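Local coordinates for cytosine deaminase (Klebsiella pneumoniae, PDB 4R85), which probably deaminates cytosine and 5-methylcytosine by hydrolysis, using an iron(II) ion held in an amidohydrolase-type TIM barrel, at residues 147-152 with 176-181; 205-210 with 238-243; 50-55 with 371-376; 106-111 with 399-404. One frame throughout, in Å; residues are numbered along the deposited sequence.

Interaction 1. Residues 147-152 with 176-181; sequences VAFPQE and GGIPHY. With 17E (5-methylcytosine), chain G.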
loop_
_atom_site.group_PDB
_atom_site.type_symbol
_atom_site.label_atom_id
_atom_site.label_comp_id
_atom_site.label_asym_id
_atom_site.label_seq_id
_atom_site.Cartn_x
_atom_site.Cartn_y
_atom_site.Cartn_z
ATOM N N VAL A 147 16.050 20.122 -8.322
ATOM C CA VAL A 147 17.183 19.945 -7.420
ATOM C C VAL A 147 18.421 19.434 -8.173
ATOM O O VAL A 147 18.356 18.407 -8.858
ATOM C CB VAL A 147 16.872 18.908 -6.324
ATOM C CG1 VAL A 147 17.980 18.912 -5.255
ATOM C CG2 VAL A 147 15.489 19.157 -5.674
ATOM N N ALA A 148 19.542 20.138 -8.032
ATOM C CA ALA A 148 20.829 19.631 -8.513
ATOM C C ALA A 148 21.327 18.512 -7.608
ATOM O O ALA A 148 21.908 18.759 -6.554
ATOM C CB ALA A 148 21.851 20.746 -8.580
ATOM N N PHE A 149 21.114 17.277 -8.046
ATOM C CA PHE A 149 21.365 16.092 -7.238
ATOM C C PHE A 149 22.611 15.393 -7.771
ATOM O O PHE A 149 22.611 14.918 -8.904
ATOM C CB PHE A 149 20.154 15.153 -7.339
ATOM C CG PHE A 149 20.374 13.785 -6.730
ATOM C CD1 PHE A 149 20.820 13.648 -5.424
ATOM C CD2 PHE A 149 20.110 12.642 -7.462
ATOM C CE1 PHE A 149 21.014 12.392 -4.864
ATOM C CE2 PHE A 149 20.297 11.384 -6.913
ATOM C CZ PHE A 149 20.748 11.255 -5.614
ATOM N N PRO A 150 23.690 15.365 -6.974
ATOM C CA PRO A 150 24.945 14.754 -7.429
ATOM C C PRO A 150 24.949 13.260 -7.100
ATOM O O PRO A 150 25.571 12.854 -6.123
ATOM C CB PRO A 150 25.999 15.483 -6.600
ATOM C CG PRO A 150 25.273 15.784 -5.285
ATOM C CD PRO A 150 23.810 15.982 -5.637
ATOM N N GLN A 151 24.254 12.467 -7.912
ATOM C CA GLN A 151 24.076 11.036 -7.643
ATOM C C GLN A 151 25.356 10.290 -7.277
ATOM O O GLN A 151 25.368 9.455 -6.367
ATOM C CB GLN A 151 23.447 10.351 -8.854
ATOM C CG GLN A 151 23.324 8.843 -8.724
ATOM C CD GLN A 151 22.270 8.452 -7.700
ATOM O OE1 GLN A 151 21.093 8.318 -8.029
ATOM N NE2 GLN A 151 22.686 8.286 -6.452
ATOM N N GLU A 152 26.438 10.565 -7.993
ATOM C CA GLU A 152 27.654 9.801 -7.742
ATOM C C GLU A 152 28.627 10.513 -6.803
ATOM O O GLU A 152 29.795 10.134 -6.684
ATOM C CB GLU A 152 28.296 9.364 -9.065
ATOM C CG GLU A 152 27.341 8.429 -9.813
ATOM C CD GLU A 152 27.947 7.791 -11.038
ATOM O OE1 GLU A 152 27.246 7.727 -12.073
ATOM O OE2 GLU A 152 29.111 7.351 -10.960
ATOM N N GLY A 176 21.226 19.979 -4.021
ATOM C CA GLY A 176 21.116 18.626 -3.502
ATOM C C GLY A 176 22.403 18.098 -2.892
ATOM O O GLY A 176 23.367 18.838 -2.720
ATOM N N GLY A 177 22.416 16.809 -2.567
ATOM C CA GLY A 177 23.598 16.182 -2.005
ATOM C C GLY A 177 23.365 14.712 -1.709
ATOM O O GLY A 177 22.236 14.235 -1.794
ATOM N N ILE A 178 24.431 13.998 -1.352
ATOM C CA ILE A 178 24.319 12.578 -1.013
ATOM C C ILE A 178 25.489 12.149 -0.100
ATOM O O ILE A 178 26.260 11.240 -0.425
ATOM C CB ILE A 178 24.188 11.709 -2.316
ATOM C CG1 ILE A 178 23.701 10.290 -1.997
ATOM C CG2 ILE A 178 25.477 11.748 -3.168
ATOM C CD1 ILE A 178 23.543 9.399 -3.216
ATOM N N PRO A 179 25.616 12.810 1.070
ATOM C CA PRO A 179 26.796 12.659 1.931
ATOM C C PRO A 179 27.068 11.223 2.352
ATOM O O PRO A 179 28.237 10.858 2.473
ATOM C CB PRO A 179 26.455 13.524 3.161
ATOM C CG PRO A 179 24.968 13.705 3.115
ATOM C CD PRO A 179 24.654 13.764 1.645
ATOM N N HIS A 180 26.024 10.418 2.565
ATOM C CA HIS A 180 26.226 9.024 2.971
ATOM C C HIS A 180 26.883 8.185 1.872
ATOM O O HIS A 180 27.423 7.104 2.142
ATOM C CB HIS A 180 24.893 8.388 3.382
ATOM C CG HIS A 180 23.925 8.262 2.253
ATOM N ND1 HIS A 180 23.150 9.316 1.824
ATOM C CD2 HIS A 180 23.632 7.220 1.438
ATOM C CE1 HIS A 180 22.416 8.931 0.796
ATOM N NE2 HIS A 180 22.687 7.665 0.541
ATOM N N TYR A 181 26.848 8.672 0.632
ATOM C CA TYR A 181 27.434 7.920 -0.490
ATOM C C TYR A 181 28.861 8.359 -0.824
ATOM O O TYR A 181 29.551 7.687 -1.590
ATOM C CB TYR A 181 26.537 8.002 -1.736
ATOM C CG TYR A 181 26.907 7.059 -2.866
ATOM C CD1 TYR A 181 27.303 7.556 -4.103
ATOM C CD2 TYR A 181 26.851 5.681 -2.703
ATOM C CE1 TYR A 181 27.638 6.716 -5.147
ATOM C CE2 TYR A 181 27.193 4.821 -3.749
ATOM C CZ TYR A 181 27.581 5.349 -4.969
ATOM O OH TYR A 181 27.928 4.524 -6.021
HETATM N N1 17E G . 19.122 7.743 -6.253
HETATM C C2 17E G . 19.295 7.650 -4.935
HETATM O O2 17E G . 20.536 7.887 -4.400
HETATM N N3 17E G . 18.286 7.335 -4.116
HETATM C C4 17E G . 17.060 7.095 -4.610
HETATM N N4 17E G . 15.991 6.757 -3.726
HETATM C C5 17E G . 16.830 7.182 -5.985
HETATM C C6 17E G . 17.909 7.519 -6.797
HETATM C CM5 17E G . 15.471 6.922 -6.551
#
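F149, Q151 and I178 come together beside the O2 edge of the bound 5-methylcytosine. F149 has CG anti to its backbone N (chi1 171°), and the far end of its ring meets both the neighbouring segment and the base: G177 O lies in the ring plane at the edge, 3.8 Å from F149 CE1, and 5-methylcytosine O2 is also at the ring edge, 3.6 Å from F149 CZ. Over one face of this ring is the backbone N of Q151. The Q151 chain starts anti to its N and then bends at chi2 (70°), and its carboxamide pairs with the base through two nearly straight bonds. The base N1 donates to Q151 OE1 at 2.7 Å, while Q151 NE2 donates to 5-methylcytosine O2 at 3.0 Å. I178 brings CD1 to 3.5 Å from Q151 NE2, and its CG2 packs at 3.2 Å from P150 O. Nearer the strand, P150 CD rests 3.5 Å from G177 N, and a weak backbone bond runs from G176 N to A148 O. Y181 turns a ring edge to the CA of E152, whose carboxylate is paired with K87. With one donor and one acceptor offered side by side, the Q151 amide matches the N1-H and O2 pattern of the base, which is consistent with recognition of this edge, while F149 and I178 provide apolar walls; D308 and E212 also hydrogen-bond the base.

Interaction 2. Residues 205-210 with 238-243; sequences LVDVHC and TASHTC. With FE2 (Fe (II) ion), chain H; 17E (5-methylcytosine), chain G.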
loop_
_atom_site.group_PDB
_atom_site.type_symbol
_atom_site.label_atom_id
_atom_site.label_comp_id
_atom_site.label_asym_id
_atom_site.label_seq_id
_atom_site.Cartn_x
_atom_site.Cartn_y
_atom_site.Cartn_z
ATOM N N LEU A 205 17.361 26.986 -2.274
ATOM C CA LEU A 205 16.874 26.039 -1.284
ATOM C C LEU A 205 17.825 24.845 -1.235
ATOM O O LEU A 205 18.715 24.723 -2.076
ATOM C CB LEU A 205 15.460 25.572 -1.643
ATOM C CG LEU A 205 14.411 26.679 -1.807
ATOM C CD1 LEU A 205 13.019 26.075 -2.003
ATOM C CD2 LEU A 205 14.423 27.595 -0.590
ATOM N N VAL A 206 17.636 23.976 -0.247
ATOM C CA VAL A 206 18.471 22.785 -0.079
ATOM C C VAL A 206 17.590 21.562 0.138
ATOM O O VAL A 206 16.653 21.609 0.930
ATOM C CB VAL A 206 19.397 22.938 1.149
ATOM C CG1 VAL A 206 20.098 21.621 1.489
ATOM C CG2 VAL A 206 20.412 24.033 0.899
ATOM N N ASP A 207 17.876 20.475 -0.570
ATOM C CA ASP A 207 17.189 19.205 -0.329
ATOM C C ASP A 207 18.160 18.055 -0.568
ATOM O O ASP A 207 18.502 17.763 -1.708
ATOM C CB ASP A 207 15.984 19.052 -1.250
ATOM C CG ASP A 207 15.043 17.947 -0.808
ATOM O OD1 ASP A 207 13.809 18.116 -0.969
ATOM O OD2 ASP A 207 15.520 16.912 -0.297
ATOM N N VAL A 208 18.579 17.402 0.513
ATOM C CA VAL A 208 19.692 16.462 0.476
ATOM C C VAL A 208 19.230 15.024 0.712
ATOM O O VAL A 208 18.434 14.766 1.621
ATOM C CB VAL A 208 20.736 16.843 1.557
ATOM C CG1 VAL A 208 21.785 15.754 1.713
ATOM C CG2 VAL A 208 21.391 18.181 1.220
ATOM N N HIS A 209 19.733 14.101 -0.109
ATOM C CA HIS A 209 19.591 12.659 0.137
ATOM C C HIS A 209 20.509 12.336 1.297
ATOM O O HIS A 209 21.715 12.213 1.138
ATOM C CB HIS A 209 20.009 11.852 -1.094
ATOM C CG HIS A 209 18.941 11.756 -2.136
ATOM N ND1 HIS A 209 18.474 12.854 -2.824
ATOM C CD2 HIS A 209 18.240 10.694 -2.595
ATOM C CE1 HIS A 209 17.530 12.474 -3.666
ATOM N NE2 HIS A 209 17.372 11.167 -3.547
ATOM N N CYS A 210 19.948 12.223 2.483
ATOM C CA CYS A 210 20.795 12.409 3.642
ATOM C C CYS A 210 21.482 11.152 4.182
ATOM O O CYS A 210 22.704 11.060 4.192
ATOM C CB CYS A 210 20.034 13.162 4.729
ATOM S SG CYS A 210 21.166 13.798 5.911
ATOM N N THR A 238 15.701 20.857 3.483
ATOM C CA THR A 238 15.008 19.588 3.670
ATOM C C THR A 238 16.011 18.444 3.704
ATOM O O THR A 238 16.985 18.434 2.939
ATOM C CB THR A 238 13.963 19.334 2.557
ATOM O OG1 THR A 238 12.962 20.362 2.592
ATOM C CG2 THR A 238 13.284 17.977 2.748
ATOM N N ALA A 239 15.781 17.492 4.608
ATOM C CA ALA A 239 16.513 16.233 4.611
ATOM C C ALA A 239 15.595 15.139 4.077
ATOM O O ALA A 239 14.541 14.858 4.663
ATOM C CB ALA A 239 16.985 15.895 6.033
ATOM N N SER A 240 15.985 14.519 2.966
ATOM C CA SER A 240 15.199 13.442 2.384
ATOM C C SER A 240 15.845 12.110 2.732
ATOM O O SER A 240 17.056 12.045 2.906
ATOM C CB SER A 240 15.125 13.597 0.861
ATOM O OG SER A 240 14.322 14.710 0.478
ATOM N N HIS A 241 15.037 11.058 2.861
ATOM C CA HIS A 241 15.569 9.695 3.038
ATOM C C HIS A 241 16.505 9.575 4.222
ATOM O O HIS A 241 17.642 9.119 4.069
ATOM C CB HIS A 241 16.433 9.255 1.856
ATOM C CG HIS A 241 15.724 9.168 0.547
ATOM N ND1 HIS A 241 14.753 8.227 0.283
ATOM C CD2 HIS A 241 15.905 9.857 -0.603
ATOM C CE1 HIS A 241 14.347 8.355 -0.969
ATOM N NE2 HIS A 241 15.027 9.341 -1.526
ATOM N N THR A 242 16.060 9.980 5.392
ATOM C CA THR A 242 16.873 9.795 6.581
ATOM C C THR A 242 16.652 8.388 7.116
ATOM O O THR A 242 16.355 8.212 8.289
ATOM C CB THR A 242 16.528 10.870 7.637
ATOM O OG1 THR A 242 15.108 10.907 7.854
ATOM C CG2 THR A 242 16.972 12.237 7.125
ATOM N N CYS A 243 16.804 7.380 6.241
ATOM C CA CYS A 243 16.515 5.990 6.596
ATOM C C CYS A 243 17.320 5.494 7.800
ATOM O O CYS A 243 16.813 4.729 8.629
ATOM C CB CYS A 243 16.768 5.072 5.400
ATOM S SG CYS A 243 15.803 5.540 3.941
HETATM FE FE FE2 H . 15.273 10.162 -3.881
HETATM N N1 17E G . 19.122 7.743 -6.253
HETATM C C2 17E G . 19.295 7.650 -4.935
HETATM O O2 17E G . 20.536 7.887 -4.400
HETATM N N3 17E G . 18.286 7.335 -4.116
HETATM C C4 17E G . 17.060 7.095 -4.610
HETATM N N4 17E G . 15.991 6.757 -3.726
HETATM C C5 17E G . 16.830 7.182 -5.985
HETATM C C6 17E G . 17.909 7.519 -6.797
HETATM C CM5 17E G . 15.471 6.922 -6.551
HETATM O O HOH W 1 14.030 22.604 0.793
#
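H209, ending strand 205-209, and H241, just after strand 237-240, reach one iron(II) ion, with H209 NE2 at 2.4 Å and H241 NE2 at 2.5 Å from the metal. Their side chains lie side by side and point the same way, the ring planes meeting at an oblique 38°; the iron lies in the plane of the H241 ring. H56, H58 and D308 complete the site, and 5-methylcytosine N4 comes to 3.5 Å from H241 NE2. The backbone bonds are those of a regular parallel pair: T238 N to V206 O, V208 N to T238 O, S240 N to V208 O, and C210 N to S240 O. A water bridges V206 O and T238 OG1. Among side-chain bonds, S240 OG donates to the syn lone pair of D207 OD2 at 2.6 Å. D207 CG, anti to its backbone N (chi1 -165°), lies alongside T238 CB, and D207 OD1 forms a salt bridge with R115. S240 OG is also bonded to H56 ND1, so D207 and S240 form a second shell behind a metal ligand. Apolar contact is slight: C210 CB touches A239 CB at 4.3 Å and T242 CG2 at 4.0 Å. This is the strand pair of a beta-alpha-beta unit in the TIM barrel. Its connecting helix 220-231 packs on V208, A239 and C210, while helix 185-202 covers V206 and V208; I268 of the next strand meets D207, T238 and S240.

Interaction 3. Residues 50-55 with 371-376; sequences PPFVEP and NLLILD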
loop_
_atom_site.group_PDB
_atom_site.type_symbol
_atom_site.label_atom_id
_atom_site.label_comp_id
_atom_site.label_asym_id
_atom_site.label_seq_id
_atom_site.Cartn_x
_atom_site.Cartn_y
_atom_site.Cartn_z
ATOM N N PRO A 50 -6.465 21.896 -1.147
ATOM C CA PRO A 50 -5.421 22.380 -2.051
ATOM C C PRO A 50 -4.773 21.174 -2.761
ATOM O O PRO A 50 -4.949 20.033 -2.317
ATOM C CB PRO A 50 -4.442 23.078 -1.099
ATOM C CG PRO A 50 -4.665 22.405 0.235
ATOM C CD PRO A 50 -6.148 22.173 0.267
ATOM N N PRO A 51 -4.055 21.411 -3.870
ATOM C CA PRO A 51 -3.565 20.280 -4.675
ATOM C C PRO A 51 -2.607 19.375 -3.917
ATOM O O PRO A 51 -1.956 19.798 -2.956
ATOM C CB PRO A 51 -2.817 20.962 -5.829
ATOM C CG PRO A 51 -3.358 22.377 -5.861
ATOM C CD PRO A 51 -3.678 22.715 -4.448
ATOM N N PHE A 52 -2.521 18.121 -4.339
ATOM C CA PHE A 52 -1.510 17.247 -3.770
ATOM C C PHE A 52 -0.129 17.750 -4.192
ATOM O O PHE A 52 0.010 18.426 -5.217
ATOM C CB PHE A 52 -1.718 15.802 -4.218
ATOM C CG PHE A 52 -2.902 15.131 -3.570
ATOM C CD1 PHE A 52 -3.958 14.672 -4.335
ATOM C CD2 PHE A 52 -2.951 14.957 -2.193
ATOM C CE1 PHE A 52 -5.050 14.049 -3.742
ATOM C CE2 PHE A 52 -4.034 14.338 -1.595
ATOM C CZ PHE A 52 -5.088 13.885 -2.372
ATOM N N VAL A 53 0.880 17.420 -3.392
ATOM C CA VAL A 53 2.252 17.807 -3.674
ATOM C C VAL A 53 3.106 16.550 -3.811
ATOM O O VAL A 53 2.935 15.590 -3.065
ATOM C CB VAL A 53 2.812 18.688 -2.532
ATOM C CG1 VAL A 53 4.248 19.112 -2.817
ATOM C CG2 VAL A 53 1.919 19.899 -2.292
ATOM N N GLU A 54 4.001 16.546 -4.792
ATOM C CA GLU A 54 5.005 15.501 -4.903
ATOM C C GLU A 54 6.344 16.161 -4.639
ATOM O O GLU A 54 6.976 16.669 -5.560
ATOM C CB GLU A 54 4.996 14.881 -6.299
ATOM C CG GLU A 54 6.096 13.833 -6.487
ATOM C CD GLU A 54 6.252 12.939 -5.258
ATOM O OE1 GLU A 54 5.456 11.985 -5.112
ATOM O OE2 GLU A 54 7.160 13.196 -4.430
ATOM N N PRO A 55 6.776 16.170 -3.374
ATOM C CA PRO A 55 7.946 16.963 -2.989
ATOM C C PRO A 55 9.271 16.265 -3.260
ATOM O O PRO A 55 10.311 16.846 -2.950
ATOM C CB PRO A 55 7.763 17.133 -1.476
ATOM C CG PRO A 55 7.055 15.866 -1.063
ATOM C CD PRO A 55 6.140 15.513 -2.219
ATOM N N ASN A 371 -6.025 27.175 -6.935
ATOM C CA ASN A 371 -5.545 25.840 -7.226
ATOM C C ASN A 371 -6.131 24.909 -6.184
ATOM O O ASN A 371 -5.810 25.028 -5.001
ATOM C CB ASN A 371 -4.017 25.782 -7.126
ATOM C CG ASN A 371 -3.324 26.784 -8.034
ATOM O OD1 ASN A 371 -3.901 27.264 -9.009
ATOM N ND2 ASN A 371 -2.072 27.098 -7.719
ATOM N N LEU A 372 -6.988 23.988 -6.612
ATOM C CA LEU A 372 -7.653 23.093 -5.676
ATOM C C LEU A 372 -8.246 21.855 -6.346
ATOM O O LEU A 372 -8.405 21.803 -7.574
ATOM C CB LEU A 372 -8.747 23.846 -4.906
ATOM C CG LEU A 372 -10.008 24.251 -5.678
ATOM C CD1 LEU A 372 -11.164 24.472 -4.719
ATOM C CD2 LEU A 372 -9.778 25.505 -6.504
ATOM N N LEU A 373 -8.572 20.864 -5.520
ATOM C CA LEU A 373 -9.155 19.617 -5.981
ATOM C C LEU A 373 -10.471 19.356 -5.280
ATOM O O LEU A 373 -10.702 19.825 -4.160
ATOM C CB LEU A 373 -8.230 18.437 -5.668
ATOM C CG LEU A 373 -6.747 18.526 -6.016
ATOM C CD1 LEU A 373 -6.039 17.266 -5.544
ATOM C CD2 LEU A 373 -6.542 18.735 -7.512
ATOM N N ILE A 374 -11.332 18.603 -5.942
ATOM C CA ILE A 374 -12.478 18.011 -5.271
ATOM C C ILE A 374 -12.245 16.502 -5.219
ATOM O O ILE A 374 -12.102 15.858 -6.256
ATOM C CB ILE A 374 -13.791 18.335 -5.994
ATOM C CG1 ILE A 374 -14.055 19.846 -5.960
ATOM C CG2 ILE A 374 -14.951 17.566 -5.358
ATOM C CD1 ILE A 374 -15.226 20.279 -6.791
ATOM N N LEU A 375 -12.166 15.957 -4.009
ATOM C CA LEU A 375 -11.887 14.538 -3.783
ATOM C C LEU A 375 -13.184 13.796 -3.506
ATOM O O LEU A 375 -14.063 14.332 -2.842
ATOM C CB LEU A 375 -11.008 14.362 -2.554
ATOM C CG LEU A 375 -9.494 14.390 -2.565
ATOM C CD1 LEU A 375 -9.017 13.979 -1.188
ATOM C CD2 LEU A 375 -8.943 13.448 -3.637
ATOM N N ASP A 376 -13.292 12.557 -3.982
ATOM C CA ASP A 376 -14.499 11.763 -3.776
ATOM C C ASP A 376 -14.521 11.129 -2.381
ATOM O O ASP A 376 -14.543 9.903 -2.238
ATOM C CB ASP A 376 -14.621 10.687 -4.858
ATOM C CG ASP A 376 -15.990 10.018 -4.877
ATOM O OD1 ASP A 376 -16.973 10.627 -4.390
ATOM O OD2 ASP A 376 -16.078 8.880 -5.391
#
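N371 opens the contact against P51: its carbonyl O lies 3.2 Å from P51 CD, and its CB is 3.7 Å from P51 CG, the two side chains crossing obliquely. The amide end of N371 leads away from the prolines, and its OD1 accepts from the backbone N of H396. The closest pair of CA atoms is L372 with P50, 4.3 Å apart, but the L372 side chain points away, onto I394 of strand 390-395. L373 brings its side chain back to the other segment. With CG anti to the carbonyl carbon (chi1 -48°), its branch point sits 3.9 Å from P51 CA, and CD1 reaches F52 CD1 at 3.5 Å. The L373 and F52 side chains cross at about a right angle, the methyl meeting the ring obliquely. Two residues on, L375 points toward the first segment and meets F52 tip to tip, its CD2 at the ring edge, 3.9 Å from F52 CE1. F52 thus spans both leucines, while I322 and L323 of helix 322-332 pack on its side chain and V111 touches it at CB. P50 and P51 bring no amide N-H to this meeting, and the two segments are joined by packing alone, although both belong to one sheet. Between 50-55 and 371-376 the chemistry is thus buried apolar surface from proline rings, leucine methyls and one phenylalanine, which would hold by shape rather than by directional polar bonds.

Interaction 4. Residues 106-111 with 399-404; sequences LRDFGV and VILQRE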
loop_
_atom_site.group_PDB
_atom_site.type_symbol
_atom_site.label_atom_id
_atom_site.label_comp_id
_atom_site.label_asym_id
_atom_site.label_seq_id
_atom_site.Cartn_x
_atom_site.Cartn_y
_atom_site.Cartn_z
ATOM N N LEU A 106 0.993 12.379 -12.740
ATOM C CA LEU A 106 0.864 13.120 -11.485
ATOM C C LEU A 106 -0.347 14.048 -11.550
ATOM O O LEU A 106 -1.111 14.148 -10.592
ATOM C CB LEU A 106 2.141 13.907 -11.166
ATOM C CG LEU A 106 3.404 13.077 -10.891
ATOM C CD1 LEU A 106 4.658 13.942 -10.982
ATOM C CD2 LEU A 106 3.309 12.408 -9.518
ATOM N N ARG A 107 -0.510 14.718 -12.690
ATOM C CA ARG A 107 -1.670 15.567 -12.959
ATOM C C ARG A 107 -2.966 14.768 -12.814
ATOM O O ARG A 107 -3.940 15.249 -12.225
ATOM C CB ARG A 107 -1.564 16.161 -14.372
ATOM C CG ARG A 107 -2.758 17.017 -14.836
ATOM C CD ARG A 107 -3.816 16.201 -15.577
ATOM N NE ARG A 107 -3.229 15.187 -16.461
ATOM C CZ ARG A 107 -2.828 15.422 -17.705
ATOM N NH1 ARG A 107 -2.943 16.636 -18.220
ATOM N NH2 ARG A 107 -2.310 14.439 -18.436
ATOM N N ASP A 108 -2.976 13.553 -13.364
ATOM C CA ASP A 108 -4.150 12.690 -13.280
ATOM C C ASP A 108 -4.553 12.432 -11.835
ATOM O O ASP A 108 -5.726 12.202 -11.547
ATOM C CB ASP A 108 -3.922 11.355 -13.981
ATOM C CG ASP A 108 -3.942 11.474 -15.498
ATOM O OD1 ASP A 108 -4.410 12.517 -16.023
ATOM O OD2 ASP A 108 -3.493 10.510 -16.163
ATOM N N PHE A 109 -3.578 12.469 -10.934
ATOM C CA PHE A 109 -3.844 12.205 -9.530
ATOM C C PHE A 109 -3.828 13.456 -8.634
ATOM O O PHE A 109 -3.639 13.359 -7.421
ATOM C CB PHE A 109 -2.910 11.113 -9.001
ATOM C CG PHE A 109 -3.286 9.740 -9.463
ATOM C CD1 PHE A 109 -4.378 9.087 -8.908
ATOM C CD2 PHE A 109 -2.556 9.105 -10.466
ATOM C CE1 PHE A 109 -4.740 7.814 -9.338
ATOM C CE2 PHE A 109 -2.901 7.836 -10.895
ATOM C CZ PHE A 109 -3.994 7.185 -10.326
ATOM N N GLY A 110 -4.040 14.624 -9.241
ATOM C CA GLY A 110 -4.247 15.851 -8.485
ATOM C C GLY A 110 -3.009 16.594 -8.017
ATOM O O GLY A 110 -3.104 17.518 -7.207
ATOM N N VAL A 111 -1.844 16.208 -8.518
ATOM C CA VAL A 111 -0.604 16.863 -8.115
ATOM C C VAL A 111 -0.346 18.107 -8.953
ATOM O O VAL A 111 -0.304 18.023 -10.178
ATOM C CB VAL A 111 0.601 15.924 -8.268
ATOM C CG1 VAL A 111 1.878 16.682 -7.964
ATOM C CG2 VAL A 111 0.446 14.723 -7.339
ATOM N N VAL A 399 -10.740 24.547 -14.785
ATOM C CA VAL A 399 -10.727 23.095 -14.648
ATOM C C VAL A 399 -9.723 22.488 -15.623
ATOM O O VAL A 399 -9.809 22.715 -16.825
ATOM C CB VAL A 399 -12.107 22.487 -14.929
ATOM C CG1 VAL A 399 -12.067 20.984 -14.693
ATOM C CG2 VAL A 399 -13.164 23.146 -14.060
ATOM N N ILE A 400 -8.761 21.728 -15.110
ATOM C CA ILE A 400 -7.779 21.089 -15.983
ATOM C C ILE A 400 -7.948 19.577 -15.996
ATOM O O ILE A 400 -7.295 18.872 -16.769
ATOM C CB ILE A 400 -6.332 21.452 -15.594
ATOM C CG1 ILE A 400 -5.997 20.915 -14.201
ATOM C CG2 ILE A 400 -6.124 22.960 -15.676
ATOM C CD1 ILE A 400 -4.519 20.989 -13.849
ATOM N N LEU A 401 -8.831 19.083 -15.133
ATOM C CA LEU A 401 -9.165 17.664 -15.097
ATOM C C LEU A 401 -10.571 17.472 -14.549
ATOM O O LEU A 401 -10.947 18.080 -13.554
ATOM C CB LEU A 401 -8.164 16.885 -14.236
ATOM C CG LEU A 401 -8.415 15.387 -13.994
ATOM C CD1 LEU A 401 -7.092 14.677 -13.756
ATOM C CD2 LEU A 401 -9.371 15.103 -12.819
ATOM N N GLN A 402 -11.329 16.600 -15.196
ATOM C CA GLN A 402 -12.651 16.234 -14.727
ATOM C C GLN A 402 -12.840 14.732 -14.899
ATOM O O GLN A 402 -12.735 14.198 -16.010
ATOM C CB GLN A 402 -13.732 16.999 -15.491
ATOM C CG GLN A 402 -15.141 16.726 -14.992
ATOM C CD GLN A 402 -15.329 17.155 -13.552
ATOM O OE1 GLN A 402 -14.888 18.233 -13.158
ATOM N NE2 GLN A 402 -15.973 16.305 -12.752
ATOM N N ARG A 403 -13.098 14.062 -13.783
ATOM C CA ARG A 403 -13.372 12.639 -13.758
ATOM C C ARG A 403 -14.836 12.460 -13.411
ATOM O O ARG A 403 -15.390 13.224 -12.622
ATOM C CB ARG A 403 -12.533 11.976 -12.668
ATOM C CG ARG A 403 -11.755 10.758 -13.095
ATOM C CD ARG A 403 -11.023 10.158 -11.895
ATOM N NE ARG A 403 -9.679 9.693 -12.226
ATOM C CZ ARG A 403 -8.565 10.384 -11.996
ATOM N NH1 ARG A 403 -8.617 11.583 -11.416
ATOM N NH2 ARG A 403 -7.390 9.869 -12.335
ATOM N N GLU A 404 -15.473 11.455 -13.995
ATOM C CA GLU A 404 -16.829 11.128 -13.600
ATOM C C GLU A 404 -16.786 10.315 -12.316
ATOM O O GLU A 404 -15.822 9.590 -12.065
ATOM C CB GLU A 404 -17.549 10.356 -14.707
ATOM C CG GLU A 404 -18.139 11.242 -15.792
ATOM C CD GLU A 404 -19.261 12.130 -15.276
ATOM O OE1 GLU A 404 -19.865 11.789 -14.235
ATOM O OE2 GLU A 404 -19.541 13.171 -15.912
HETATM O O HOH W 2 -4.699 18.904 -17.544
#
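R403 grips the backbone carbonyl of D108 with both terminal nitrogens, NH1 and NH2 each 3.0 Å from D108 O. The carbonyl oxygen lies in the guanidinium plane; NH1 meets it nearly along the C=O axis (169°), whereas NH2 comes from above the carbonyl plane. R403 NH1 has a second acceptor in V390 O, helping fix the group's rotation. Beside this grip the packing is tight, L401 CD1 fitting against the backbone at the helix end, 3.6 Å from both R107 O and D108 CA. R403 NH2 also stands over one face of the F109 ring, but at this range any cation-pi attraction is weak. The R107 side is looser, with a bridging water. R107 bends at chi2 and chi3 and carries NE to 3.0 Å from D108 OD1, a salt bridge within the segment that meets the carboxylate from above its plane. R107 NH1 donates to a water 2.9 Å away, which donates to I400 O; R107 CG and I400 CD1 barely touch at 4.5 Å. D108 OD1 is bonded also to Y410 of the second subunit. The contact joins the C-terminal end of helix 92-108, closed by a Schellman motif with G110 at C-prime, to strand 398-403, outermost of its sheet within this chain, where I400 and L401 form a classic bulge opposite S393. Through Q402 and R403 the sheet continues into an antiparallel strand of the second subunit.

How the interactions relate
Interactions 1 and 2 meet at the active site, their centres 9 Å apart, and both touch 5-methylcytosine. G177 O and H209 N lie 3.0 Å apart, probably hydrogen-bonded, and the F149 ring stacks on that of H209, so the pocket wall of interaction 1 backs onto the iron ligand H209 of interaction 2. Interactions 3 and 4 form a second pair, also 9 Å apart between centres, on the opposite side of the chain's centre. There F52 N probably bonds to G110 O at 3.0 Å, and L373 CD1 packs on that carbonyl. Interaction 3 lies about 23 Å from interaction 2 between centres, yet strand 47-57 runs on from it to the iron ligand H56.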